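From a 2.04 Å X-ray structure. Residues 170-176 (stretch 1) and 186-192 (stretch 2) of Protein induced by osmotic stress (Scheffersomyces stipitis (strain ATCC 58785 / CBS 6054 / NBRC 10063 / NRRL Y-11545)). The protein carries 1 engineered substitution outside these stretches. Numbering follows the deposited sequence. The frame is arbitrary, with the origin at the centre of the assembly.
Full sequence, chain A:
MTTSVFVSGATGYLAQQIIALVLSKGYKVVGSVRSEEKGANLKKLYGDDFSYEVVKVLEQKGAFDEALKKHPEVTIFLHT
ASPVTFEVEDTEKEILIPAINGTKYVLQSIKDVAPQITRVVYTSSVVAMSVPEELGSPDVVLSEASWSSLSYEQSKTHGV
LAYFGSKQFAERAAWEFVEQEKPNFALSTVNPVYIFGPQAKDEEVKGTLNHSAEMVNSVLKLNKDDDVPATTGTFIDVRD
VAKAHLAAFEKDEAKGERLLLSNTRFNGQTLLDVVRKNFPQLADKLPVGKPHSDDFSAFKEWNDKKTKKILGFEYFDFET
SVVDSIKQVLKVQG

Stretch 1 170-176: AERAAWE
Stretch 2, residues 186-192: ALSTVNP

A helical segment, Ala170 to Glu176, part of a longer helix (phi/psi near -62/-43), packs nearly antiparallel on an extended strand, Ala186 to Pro192 (phi from about -83° to -144°, psi from about 126° to 157° except 83° at Asn191), at an angle of 162° with the axes 9.6 Å apart. Strand alternation sets the pattern: Leu187, Thr189 and Asn191 point CA-to-CB toward the helix, while Ala186, Ser188 and Val190 point away. Two pairs fix the register, Trp175 CA to Leu187 CA at 7.8 Å and Glu171 CA to Thr189 CA at 8.0 Å, one helical turn against two strand residues.

Leu187 (chi1 t, chi2 p) supplies the apolar end. Its CD2 lies 3.8 Å from Ala174 CB, an ordinary apolar contact, and sits over one face of Trp175, a CH-pi contact 3.8 Å from Leu187 CD2 to the centroid of the Trp175 six-membered ring. Trp175 (chi1 m, chi2 117°) leaves its backbone sideways, yet its ring reaches on along the strand: Trp175 CH2 is 4.1 Å from Ser188 CA, and Trp175 CZ2 is 3.4 Å from Thr189 CG2.

Thr189 (chi1 p) gives its OG1 proton to Asn191 OD1 at 2.8 Å. Asn191 ND2 (chi1 m, chi2 61°) donates a hydrogen bond to Glu171 OE1 at 2.9 Å. Glu171 OE2, on an extended side chain (t, t, chi3 -27°), accepts a hydrogen bond from Trp175 NE1 at 3.0 Å, so one carboxylate links the indole of Trp175 to the side-chain amide of Asn191.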

ATOM      1  N   ALA A 170     -14.244  -3.764  -0.145  1.00 19.34           N
ATOM      2  CA  ALA A 170     -13.470  -4.652  -0.945  1.00 21.04           C
ATOM      3  C   ALA A 170     -12.879  -5.780  -0.129  1.00 20.42           C
ATOM      4  O   ALA A 170     -13.040  -6.859  -0.499  1.00 19.08           O
ATOM      5  CB  ALA A 170     -12.412  -3.917  -1.680  1.00 21.82           C
ATOM      6  N   GLU A 171     -12.283  -5.495   1.014  1.00 18.86           N
ATOM      7  CA  GLU A 171     -11.736  -6.521   1.876  1.00 17.40           C
ATOM      8  C   GLU A 171     -12.775  -7.512   2.412  1.00 20.04           C
ATOM      9  O   GLU A 171     -12.560  -8.668   2.368  1.00 23.24           O
ATOM     10  CB  GLU A 171     -10.870  -5.971   3.009  1.00 17.76           C
ATOM     11  CG  GLU A 171      -9.982  -7.029   3.667  1.00 23.22           C
ATOM     12  CD  GLU A 171      -9.374  -6.710   5.022  1.00 21.22           C
ATOM     13  OE1 GLU A 171      -9.157  -5.584   5.365  1.00 17.34           O
ATOM     14  OE2 GLU A 171      -9.120  -7.655   5.729  1.00 22.46           O
ATOM     15  N   ARG A 172     -13.912  -7.005   2.840  1.00 21.02           N
ATOM     16  CA  ARG A 172     -15.019  -7.826   3.249  1.00 21.76           C
ATOM     17  C   ARG A 172     -15.475  -8.726   2.080  1.00 21.60           C
ATOM     18  O   ARG A 172     -15.703  -9.845   2.254  1.00 21.38           O
ATOM     19  CB  ARG A 172     -16.166  -6.978   3.739  1.00 22.85           C
ATOM     20  CG  ARG A 172     -16.050  -6.389   5.130  1.00 20.04           C
ATOM     21  CD  ARG A 172     -17.303  -5.613   5.451  1.00 31.88           C
ATOM     22  NE  ARG A 172     -17.268  -4.774   6.618  1.00 29.40           N
ATOM     23  CZ  ARG A 172     -17.342  -5.200   7.856  1.00 28.73           C
ATOM     24  NH1 ARG A 172     -17.324  -4.350   8.835  1.00 28.44           N
ATOM     25  NH2 ARG A 172     -17.447  -6.452   8.121  1.00 26.54           N
ATOM     26  N   ALA A 173     -15.534  -8.179   0.900  1.00 20.42           N
ATOM     27  CA  ALA A 173     -15.899  -8.909  -0.264  1.00 24.21           C
ATOM     28  C   ALA A 173     -14.911 -10.037  -0.565  1.00 22.54           C
ATOM     29  O   ALA A 173     -15.300 -11.087  -0.873  1.00 22.07           O
ATOM     30  CB  ALA A 173     -16.048  -7.996  -1.445  1.00 23.06           C
ATOM     31  N   ALA A 174     -13.637  -9.772  -0.395  1.00 21.44           N
ATOM     32  CA  ALA A 174     -12.615 -10.775  -0.590  1.00 20.89           C
ATOM     33  C   ALA A 174     -12.781 -11.951   0.397  1.00 21.64           C
ATOM     34  O   ALA A 174     -12.839 -13.053  -0.006  1.00 16.84           O
ATOM     35  CB  ALA A 174     -11.252 -10.161  -0.469  1.00 19.31           C
ATOM     36  N   TRP A 175     -12.961 -11.652   1.668  1.00 18.14           N
ATOM     37  CA  TRP A 175     -13.222 -12.663   2.659  1.00 21.34           C
ATOM     38  C   TRP A 175     -14.529 -13.414   2.377  1.00 24.96           C
ATOM     39  O   TRP A 175     -14.584 -14.603   2.500  1.00 24.08           O
ATOM     40  CB  TRP A 175     -13.167 -12.118   4.071  1.00 21.08           C
ATOM     41  CG  TRP A 175     -11.785 -11.656   4.482  1.00 23.22           C
ATOM     42  CD1 TRP A 175     -11.429 -10.422   4.801  1.00 19.40           C
ATOM     43  CD2 TRP A 175     -10.613 -12.438   4.568  1.00 20.88           C
ATOM     44  NE1 TRP A 175     -10.134 -10.355   5.098  1.00 21.15           N
ATOM     45  CE2 TRP A 175      -9.581 -11.578   4.959  1.00 22.34           C
ATOM     46  CE3 TRP A 175     -10.322 -13.771   4.347  1.00 22.91           C
ATOM     47  CZ2 TRP A 175      -8.301 -12.003   5.152  1.00 20.62           C
ATOM     48  CZ3 TRP A 175      -9.050 -14.197   4.527  1.00 21.73           C
ATOM     49  CH2 TRP A 175      -8.047 -13.313   4.937  1.00 23.46           C
ATOM     50  N   GLU A 176     -15.536 -12.692   1.939  1.00 21.61           N
ATOM     51  CA  GLU A 176     -16.784 -13.287   1.574  1.00 22.91           C
ATOM     52  C   GLU A 176     -16.651 -14.264   0.395  1.00 25.16           C
ATOM     53  O   GLU A 176     -17.209 -15.293   0.420  1.00 24.91           O
ATOM     54  CB  GLU A 176     -17.843 -12.260   1.272  1.00 26.00           C
ATOM     55  CG  GLU A 176     -19.209 -12.852   1.144  1.00 34.09           C
ATOM     56  CD  GLU A 176     -20.064 -12.159   0.114  1.00 49.70           C
ATOM     57  OE1 GLU A 176     -19.963 -10.918  -0.049  1.00 54.31           O
ATOM     58  OE2 GLU A 176     -20.862 -12.850  -0.536  1.00 55.00           O
ATOM     59  N   ALA A 186      -5.620 -19.883  -1.039  1.00 26.37           N
ATOM     60  CA  ALA A 186      -5.744 -19.256   0.243  1.00 25.42           C
ATOM     61  C   ALA A 186      -5.536 -17.720   0.162  1.00 25.03           C
ATOM     62  O   ALA A 186      -4.717 -17.230  -0.562  1.00 24.64           O
ATOM     63  CB  ALA A 186      -4.798 -19.863   1.215  1.00 25.57           C
ATOM     64  N   LEU A 187      -6.287 -17.003   0.945  1.00 21.85           N
ATOM     65  CA  LEU A 187      -6.242 -15.580   0.920  1.00 22.98           C
ATOM     66  C   LEU A 187      -5.591 -15.035   2.155  1.00 21.37           C
ATOM     67  O   LEU A 187      -5.743 -15.548   3.210  1.00 20.55           O
ATOM     68  CB  LEU A 187      -7.629 -14.976   0.791  1.00 22.77           C
ATOM     69  CG  LEU A 187      -7.840 -13.459   0.903  1.00 21.23           C
ATOM     70  CD1 LEU A 187      -7.140 -12.714  -0.194  1.00 19.94           C
ATOM     71  CD2 LEU A 187      -9.305 -13.072   0.942  1.00 22.71           C
ATOM     72  N   SER A 188      -4.890 -13.964   1.969  1.00 20.14           N
ATOM     73  CA  SER A 188      -4.396 -13.184   3.059  1.00 18.42           C
ATOM     74  C   SER A 188      -4.420 -11.697   2.723  1.00 19.34           C
ATOM     75  O   SER A 188      -4.441 -11.360   1.602  1.00 18.37           O
ATOM     76  CB  SER A 188      -3.027 -13.675   3.470  1.00 23.39           C
ATOM     77  OG  SER A 188      -2.093 -13.485   2.488  1.00 25.16           O
ATOM     78  N   THR A 189      -4.452 -10.836   3.727  1.00 20.87           N
ATOM     79  CA  THR A 189      -4.477  -9.408   3.489  1.00 19.01           C
ATOM     80  C   THR A 189      -3.350  -8.721   4.191  1.00 19.05           C
ATOM     81  O   THR A 189      -2.885  -9.173   5.175  1.00 21.79           O
ATOM     82  CB  THR A 189      -5.818  -8.697   3.873  1.00 22.85           C
ATOM     83  OG1 THR A 189      -5.940  -8.556   5.279  1.00 22.61           O
ATOM     84  CG2 THR A 189      -7.017  -9.401   3.312  1.00 19.55           C
ATOM     85  N   VAL A 190      -2.953  -7.598   3.644  1.00 20.02           N
ATOM     86  CA  VAL A 190      -2.027  -6.695   4.273  1.00 17.66           C
ATOM     87  C   VAL A 190      -2.695  -5.330   4.503  1.00 20.44           C
ATOM     88  O   VAL A 190      -3.211  -4.749   3.612  1.00 21.00           O
ATOM     89  CB  VAL A 190      -0.724  -6.612   3.495  1.00 20.17           C
ATOM     90  CG1 VAL A 190       0.215  -5.622   4.109  1.00 21.23           C
ATOM     91  CG2 VAL A 190      -0.094  -7.965   3.372  1.00 17.78           C
ATOM     92  N   ASN A 191      -2.664  -4.862   5.723  1.00 20.10           N
ATOM     93  CA  ASN A 191      -3.401  -3.690   6.155  1.00 19.14           C
ATOM     94  C   ASN A 191      -2.452  -2.589   6.694  1.00 21.70           C
ATOM     95  O   ASN A 191      -2.169  -2.486   7.846  1.00 17.98           O
ATOM     96  CB  ASN A 191      -4.480  -4.054   7.184  1.00 14.09           C
ATOM     97  CG  ASN A 191      -5.480  -5.046   6.668  1.00 20.13           C
ATOM     98  OD1 ASN A 191      -5.153  -6.111   6.327  1.00 20.67           O
ATOM     99  ND2 ASN A 191      -6.697  -4.646   6.614  1.00 20.71           N
ATOM    100  N   PRO A 192      -1.901  -1.816   5.788  1.00 21.72           N
ATOM    101  CA  PRO A 192      -0.966  -0.762   6.165  1.00 21.89           C
ATOM    102  C   PRO A 192      -1.580   0.556   6.612  1.00 19.71           C
ATOM    103  O   PRO A 192      -2.627   0.919   6.218  1.00 17.99           O
ATOM    104  CB  PRO A 192      -0.143  -0.541   4.907  1.00 17.23           C
ATOM    105  CG  PRO A 192      -0.696  -1.404   3.920  1.00 21.90           C
ATOM    106  CD  PRO A 192      -1.995  -1.916   4.352  1.00 20.83           C
TER